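Local coordinates for aminoacyl-tRNA synthetase (Cryptosporidium parvum, PDB 5F9Z), which probably attaches proline to tRNA(Pro) in an ATP-dependent reaction, as a class II prolyl-tRNA synthetase, and here holds halofuginone and an ATP analogue, at residues 361-375 against 387-401. Residues are numbered along the deposited sequence; the frame is centred on the assembly and turned at random.
Sequences LRFEVGPRDIEKRSV and DIPISELESKIPKLL
Val375 and Ile388 face each other as an antiparallel hydrogen-bonded pair, Val375 N giving a bond to Ile388 O (3.0 Å) and Ile388 N one to Val375 O. A third backbone bond, Ile390 N to Arg373 O at 2.9 Å and nearly straight (169°), continues the ladder past Pro389, whose ring nitrogen has no hydrogen to give and which sits in the non-hydrogen-bonded pair with Ser374. Ser374 OG adds a weak bond to Ile388 O.

Where the chain turns into the helix, Ile390 lies across Arg373 at about a right angle. Its CD1 rests over one face of the guanidinium, offset toward the rim, while CG2 comes within 3.6 Å of Arg373 NH1. A bend at chi3 (53°) brings the arginine's flat end back over the isoleucine, and its charge is met by Glu325 of helix 317-332. Asp387, at the exposed edge, forms a salt bridge with Arg376, which probably offsets the like charge of Asp369, whose OD1 lies 4.1 Å from Asp387 OD1.

The apolar layer is formed by helix 393-401 lying over strands 361-365 and 374-379. In its first turn Leu393 CD2 packs on Val375 CG2 of the hairpin (3.6 Å); further along, Ile397 CD1 meets the edge of the Phe363 ring at CZ (3.5 Å). One turn on, Leu361 CD1 reaches Leu401 CD2 (3.7 Å) and the CB of Leu400. Branched and aromatic side chains suit this buried layer because they fill it without polar atoms needing partners; Val326 and Leu330 of helix 317-332 also touch Phe363.

A beta hairpin, 374-379 with 385-389, thus leads into a helix that packs back on the mixed five-stranded sheet, the alpha/beta arrangement of the anticodon-binding domain of class IIa synthetases.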
loop_
_atom_site.group_PDB
_atom_site.type_symbol
_atom_site.label_atom_id
_atom_site.label_comp_id
_atom_site.label_asym_id
_atom_site.label_seq_id
_atom_site.Cartn_x
_atom_site.Cartn_y
_atom_site.Cartn_z
ATOM N N LEU A 361 -3.001 -21.343 -4.107
ATOM C CA LEU A 361 -3.493 -22.705 -4.254
ATOM C C LEU A 361 -2.321 -23.674 -4.253
ATOM O O LEU A 361 -1.250 -23.367 -4.786
ATOM C CB LEU A 361 -4.296 -22.872 -5.552
ATOM C CG LEU A 361 -5.409 -21.865 -5.848
ATOM C CD1 LEU A 361 -5.925 -22.053 -7.266
ATOM C CD2 LEU A 361 -6.543 -21.997 -4.843
ATOM N N ARG A 362 -2.524 -24.842 -3.654
ATOM C CA ARG A 362 -1.566 -25.931 -3.748
ATOM C C ARG A 362 -2.239 -27.131 -4.397
ATOM O O ARG A 362 -3.405 -27.428 -4.120
ATOM C CB ARG A 362 -0.986 -26.314 -2.377
ATOM C CG ARG A 362 -1.927 -27.045 -1.437
ATOM C CD ARG A 362 -1.126 -27.904 -0.472
ATOM N NE ARG A 362 -1.924 -28.409 0.640
ATOM C CZ ARG A 362 -2.013 -27.810 1.823
ATOM N NH1 ARG A 362 -1.354 -26.682 2.046
ATOM N NH2 ARG A 362 -2.761 -28.338 2.783
ATOM N N PHE A 363 -1.507 -27.798 -5.283
ATOM C CA PHE A 363 -1.987 -28.988 -5.970
ATOM C C PHE A 363 -1.292 -30.202 -5.371
ATOM O O PHE A 363 -0.061 -30.300 -5.415
ATOM C CB PHE A 363 -1.721 -28.913 -7.475
ATOM C CG PHE A 363 -2.574 -27.907 -8.202
ATOM C CD1 PHE A 363 -3.526 -27.156 -7.533
ATOM C CD2 PHE A 363 -2.427 -27.726 -9.568
ATOM C CE1 PHE A 363 -4.305 -26.235 -8.209
ATOM C CE2 PHE A 363 -3.205 -26.811 -10.250
ATOM C CZ PHE A 363 -4.144 -26.065 -9.569
ATOM N N GLU A 364 -2.075 -31.114 -4.807
ATOM C CA GLU A 364 -1.564 -32.373 -4.284
ATOM C C GLU A 364 -1.765 -33.447 -5.346
ATOM O O GLU A 364 -2.903 -33.738 -5.730
ATOM C CB GLU A 364 -2.270 -32.747 -2.982
ATOM C CG GLU A 364 -2.166 -31.676 -1.908
ATOM C CD GLU A 364 -2.931 -32.028 -0.650
ATOM O OE1 GLU A 364 -3.568 -33.103 -0.619
ATOM O OE2 GLU A 364 -2.896 -31.230 0.310
ATOM N N VAL A 365 -0.665 -34.020 -5.824
ATOM C CA VAL A 365 -0.687 -34.980 -6.924
ATOM C C VAL A 365 -0.136 -36.296 -6.391
ATOM O O VAL A 365 1.083 -36.477 -6.291
ATOM C CB VAL A 365 0.114 -34.490 -8.135
ATOM C CG1 VAL A 365 0.047 -35.509 -9.263
ATOM C CG2 VAL A 365 -0.407 -33.138 -8.601
ATOM N N GLY A 366 -1.031 -37.219 -6.050
ATOM C CA GLY A 366 -0.644 -38.534 -5.603
ATOM C C GLY A 366 -1.136 -39.612 -6.546
ATOM O O GLY A 366 -1.669 -39.326 -7.622
ATOM N N PRO A 367 -0.942 -40.880 -6.164
ATOM C CA PRO A 367 -1.439 -41.984 -7.007
ATOM C C PRO A 367 -2.899 -41.846 -7.412
ATOM O O PRO A 367 -3.235 -42.032 -8.588
ATOM C CB PRO A 367 -1.211 -43.221 -6.125
ATOM C CG PRO A 367 -0.194 -42.821 -5.097
ATOM C CD PRO A 367 0.019 -41.336 -5.148
ATOM N N ARG A 368 -3.782 -41.524 -6.462
ATOM C CA ARG A 368 -5.198 -41.383 -6.785
ATOM C C ARG A 368 -5.438 -40.243 -7.765
ATOM O O ARG A 368 -6.341 -40.327 -8.606
ATOM C CB ARG A 368 -6.009 -41.163 -5.508
ATOM N N ASP A 369 -4.642 -39.175 -7.678
ATOM C CA ASP A 369 -4.802 -38.056 -8.599
ATOM C C ASP A 369 -4.306 -38.415 -9.995
ATOM O O ASP A 369 -4.910 -38.012 -10.996
ATOM C CB ASP A 369 -4.064 -36.832 -8.059
ATOM C CG ASP A 369 -4.470 -36.488 -6.640
ATOM O OD1 ASP A 369 -5.478 -35.772 -6.466
ATOM O OD2 ASP A 369 -3.783 -36.937 -5.699
ATOM N N ILE A 370 -3.208 -39.169 -10.079
ATOM C CA ILE A 370 -2.710 -39.622 -11.375
ATOM C C ILE A 370 -3.712 -40.563 -12.030
ATOM O O ILE A 370 -3.918 -40.529 -13.250
ATOM C CB ILE A 370 -1.334 -40.295 -11.209
ATOM C CG1 ILE A 370 -0.348 -39.348 -10.526
ATOM C CG2 ILE A 370 -0.793 -40.753 -12.556
ATOM C CD1 ILE A 370 0.935 -40.019 -10.100
ATOM N N GLU A 371 -4.358 -41.411 -11.227
ATOM C CA GLU A 371 -5.256 -42.422 -11.771
ATOM C C GLU A 371 -6.509 -41.795 -12.370
ATOM O O GLU A 371 -7.022 -42.272 -13.390
ATOM C CB GLU A 371 -5.622 -43.425 -10.676
ATOM C CG GLU A 371 -6.436 -44.614 -11.148
ATOM C CD GLU A 371 -6.719 -45.595 -10.026
ATOM O OE1 GLU A 371 -6.260 -45.347 -8.891
ATOM O OE2 GLU A 371 -7.399 -46.611 -10.278
ATOM N N LYS A 372 -7.012 -40.727 -11.758
ATOM C CA LYS A 372 -8.233 -40.073 -12.211
ATOM C C LYS A 372 -7.977 -38.935 -13.189
ATOM O O LYS A 372 -8.942 -38.336 -13.677
ATOM C CB LYS A 372 -9.016 -39.537 -11.008
ATOM C CG LYS A 372 -9.312 -40.577 -9.940
ATOM C CD LYS A 372 -9.880 -39.929 -8.686
ATOM C CE LYS A 372 -11.222 -39.270 -8.959
ATOM N NZ LYS A 372 -12.258 -40.264 -9.356
ATOM N N ARG A 373 -6.715 -38.633 -13.494
ATOM C CA ARG A 373 -6.345 -37.440 -14.256
ATOM C C ARG A 373 -7.002 -36.198 -13.657
ATOM O O ARG A 373 -7.663 -35.412 -14.340
ATOM C CB ARG A 373 -6.685 -37.596 -15.740
ATOM C CG ARG A 373 -5.707 -38.485 -16.492
ATOM C CD ARG A 373 -5.894 -38.395 -17.998
ATOM N NE ARG A 373 -5.848 -37.018 -18.482
ATOM C CZ ARG A 373 -4.729 -36.322 -18.669
ATOM N NH1 ARG A 373 -4.788 -35.075 -19.116
ATOM N NH2 ARG A 373 -3.551 -36.866 -18.400
ATOM N N SER A 374 -6.819 -36.043 -12.349
ATOM C CA SER A 374 -7.362 -34.933 -11.584
ATOM C C SER A 374 -6.305 -34.479 -10.589
ATOM O O SER A 374 -5.277 -35.134 -10.406
ATOM C CB SER A 374 -8.662 -35.333 -10.873
ATOM O OG SER A 374 -8.729 -34.788 -9.567
ATOM N N VAL A 375 -6.556 -33.342 -9.945
ATOM C CA VAL A 375 -5.635 -32.788 -8.961
ATOM C C VAL A 375 -6.419 -32.362 -7.728
ATOM O O VAL A 375 -7.557 -31.890 -7.834
ATOM C CB VAL A 375 -4.825 -31.600 -9.526
ATOM C CG1 VAL A 375 -3.848 -32.076 -10.593
ATOM C CG2 VAL A 375 -5.755 -30.539 -10.081
ATOM N N ASP A 387 -11.522 -31.450 -5.952
ATOM C CA ASP A 387 -10.817 -32.214 -6.972
ATOM C C ASP A 387 -11.253 -31.709 -8.341
ATOM O O ASP A 387 -12.442 -31.758 -8.675
ATOM C CB ASP A 387 -11.093 -33.711 -6.835
ATOM C CG ASP A 387 -10.490 -34.300 -5.575
ATOM O OD1 ASP A 387 -9.255 -34.478 -5.533
ATOM O OD2 ASP A 387 -11.252 -34.595 -4.630
ATOM N N ILE A 388 -10.300 -31.223 -9.120
ATOM C CA ILE A 388 -10.554 -30.657 -10.443
ATOM C C ILE A 388 -9.930 -31.578 -11.481
ATOM O O ILE A 388 -8.735 -31.880 -11.383
ATOM C CB ILE A 388 -9.989 -29.231 -10.576
ATOM C CG1 ILE A 388 -10.502 -28.340 -9.443
ATOM C CG2 ILE A 388 -10.356 -28.640 -11.928
ATOM C CD1 ILE A 388 -12.006 -28.177 -9.429
ATOM N N PRO A 389 -10.686 -32.053 -12.469
ATOM C CA PRO A 389 -10.070 -32.802 -13.567
ATOM C C PRO A 389 -9.065 -31.938 -14.312
ATOM O O PRO A 389 -9.202 -30.714 -14.390
ATOM C CB PRO A 389 -11.260 -33.176 -14.457
ATOM C CG PRO A 389 -12.445 -33.127 -13.547
ATOM C CD PRO A 389 -12.155 -32.022 -12.572
ATOM N N ILE A 390 -8.037 -32.595 -14.858
ATOM C CA ILE A 390 -6.982 -31.876 -15.569
ATOM C C ILE A 390 -7.563 -31.096 -16.743
ATOM O O ILE A 390 -7.123 -29.979 -17.045
ATOM C CB ILE A 390 -5.884 -32.859 -16.021
ATOM C CG1 ILE A 390 -5.161 -33.440 -14.803
ATOM C CG2 ILE A 390 -4.893 -32.180 -16.951
ATOM C CD1 ILE A 390 -4.104 -34.464 -15.149
ATOM N N SER A 391 -8.578 -31.658 -17.404
ATOM C CA SER A 391 -9.202 -30.978 -18.533
ATOM C C SER A 391 -9.981 -29.737 -18.116
ATOM O O SER A 391 -10.314 -28.913 -18.974
ATOM C CB SER A 391 -10.126 -31.943 -19.279
ATOM O OG SER A 391 -11.141 -32.439 -18.424
ATOM N N GLU A 392 -10.279 -29.581 -16.825
ATOM C CA GLU A 392 -11.001 -28.418 -16.325
ATOM C C GLU A 392 -10.086 -27.360 -15.721
ATOM O O GLU A 392 -10.569 -26.285 -15.352
ATOM C CB GLU A 392 -12.037 -28.844 -15.279
ATOM C CG GLU A 392 -13.176 -29.695 -15.820
ATOM C CD GLU A 392 -14.227 -29.992 -14.767
ATOM O OE1 GLU A 392 -14.086 -29.493 -13.630
ATOM O OE2 GLU A 392 -15.194 -30.720 -15.074
ATOM N N LEU A 393 -8.784 -27.633 -15.618
ATOM C CA LEU A 393 -7.877 -26.699 -14.957
ATOM C C LEU A 393 -7.768 -25.386 -15.722
ATOM O O LEU A 393 -7.678 -24.314 -15.111
ATOM C CB LEU A 393 -6.498 -27.335 -14.792
ATOM C CG LEU A 393 -6.415 -28.481 -13.786
ATOM C CD1 LEU A 393 -5.038 -29.119 -13.822
ATOM C CD2 LEU A 393 -6.738 -27.971 -12.394
ATOM N N GLU A 394 -7.769 -25.450 -17.056
ATOM C CA GLU A 394 -7.635 -24.241 -17.862
ATOM C C GLU A 394 -8.736 -23.236 -17.545
ATOM O O GLU A 394 -8.501 -22.022 -17.550
ATOM C CB GLU A 394 -7.653 -24.602 -19.347
ATOM C CG GLU A 394 -7.563 -23.407 -20.280
ATOM C CD GLU A 394 -7.885 -23.764 -21.717
ATOM O OE1 GLU A 394 -8.500 -24.828 -21.940
ATOM O OE2 GLU A 394 -7.522 -22.983 -22.622
ATOM N N SER A 395 -9.942 -23.723 -17.258
ATOM C CA SER A 395 -11.090 -22.874 -16.968
ATOM C C SER A 395 -11.297 -22.630 -15.478
ATOM O O SER A 395 -11.649 -21.513 -15.083
ATOM C CB SER A 395 -12.362 -23.494 -17.559
ATOM O OG SER A 395 -13.517 -22.816 -17.098
ATOM N N LYS A 396 -11.085 -23.645 -14.639
ATOM C CA LYS A 396 -11.447 -23.535 -13.228
ATOM C C LYS A 396 -10.434 -22.716 -12.434
ATOM O O LYS A 396 -10.819 -21.941 -11.551
ATOM C CB LYS A 396 -11.591 -24.927 -12.612
ATOM C CG LYS A 396 -12.229 -24.935 -11.234
ATOM C CD LYS A 396 -13.742 -25.035 -11.331
ATOM C CE LYS A 396 -14.406 -24.770 -9.990
ATOM N NZ LYS A 396 -14.348 -23.326 -9.622
ATOM N N ILE A 397 -9.145 -22.876 -12.721
ATOM C CA ILE A 397 -8.092 -22.253 -11.918
ATOM C C ILE A 397 -8.115 -20.733 -12.062
ATOM O O ILE A 397 -8.012 -20.034 -11.044
ATOM C CB ILE A 397 -6.711 -22.833 -12.266
ATOM C CG1 ILE A 397 -6.684 -24.331 -11.965
ATOM C CG2 ILE A 397 -5.617 -22.116 -11.487
ATOM C CD1 ILE A 397 -7.187 -24.678 -10.580
ATOM N N PRO A 398 -8.235 -20.163 -13.270
ATOM C CA PRO A 398 -8.424 -18.704 -13.344
ATOM C C PRO A 398 -9.660 -18.225 -12.603
ATOM O O PRO A 398 -9.651 -17.115 -12.055
ATOM C CB PRO A 398 -8.526 -18.440 -14.853
ATOM C CG PRO A 398 -7.758 -19.542 -15.469
ATOM C CD PRO A 398 -8.045 -20.742 -14.614
ATOM N N LYS A 399 -10.724 -19.033 -12.562
ATOM C CA LYS A 399 -11.910 -18.654 -11.801
ATOM C C LYS A 399 -11.643 -18.697 -10.301
ATOM O O LYS A 399 -12.104 -17.821 -9.560
ATOM C CB LYS A 399 -13.084 -19.565 -12.159
ATOM C CG LYS A 399 -13.651 -19.342 -13.551
ATOM C CD LYS A 399 -14.912 -20.164 -13.772
ATOM C CE LYS A 399 -14.638 -21.652 -13.639
ATOM N NZ LYS A 399 -15.859 -22.468 -13.885
ATOM N N LEU A 400 -10.903 -19.707 -9.836
ATOM C CA LEU A 400 -10.615 -19.814 -8.409
ATOM C C LEU A 400 -9.756 -18.652 -7.929
ATOM O O LEU A 400 -10.013 -18.081 -6.863
ATOM C CB LEU A 400 -9.931 -21.147 -8.105
ATOM C CG LEU A 400 -10.838 -22.378 -8.080
ATOM C CD1 LEU A 400 -10.037 -23.629 -7.751
ATOM C CD2 LEU A 400 -11.971 -22.185 -7.083
ATOM N N LEU A 401 -8.728 -18.288 -8.700
ATOM C CA LEU A 401 -7.920 -17.125 -8.346
ATOM C C LEU A 401 -8.747 -15.849 -8.410
ATOM O O LEU A 401 -8.575 -14.944 -7.584
ATOM C CB LEU A 401 -6.703 -17.033 -9.267
ATOM C CG LEU A 401 -5.738 -18.221 -9.211
ATOM C CD1 LEU A 401 -4.587 -18.030 -10.185
ATOM C CD2 LEU A 401 -5.220 -18.422 -7.795
HETATM O O HOH W 1 -9.314 -34.325 -17.146
#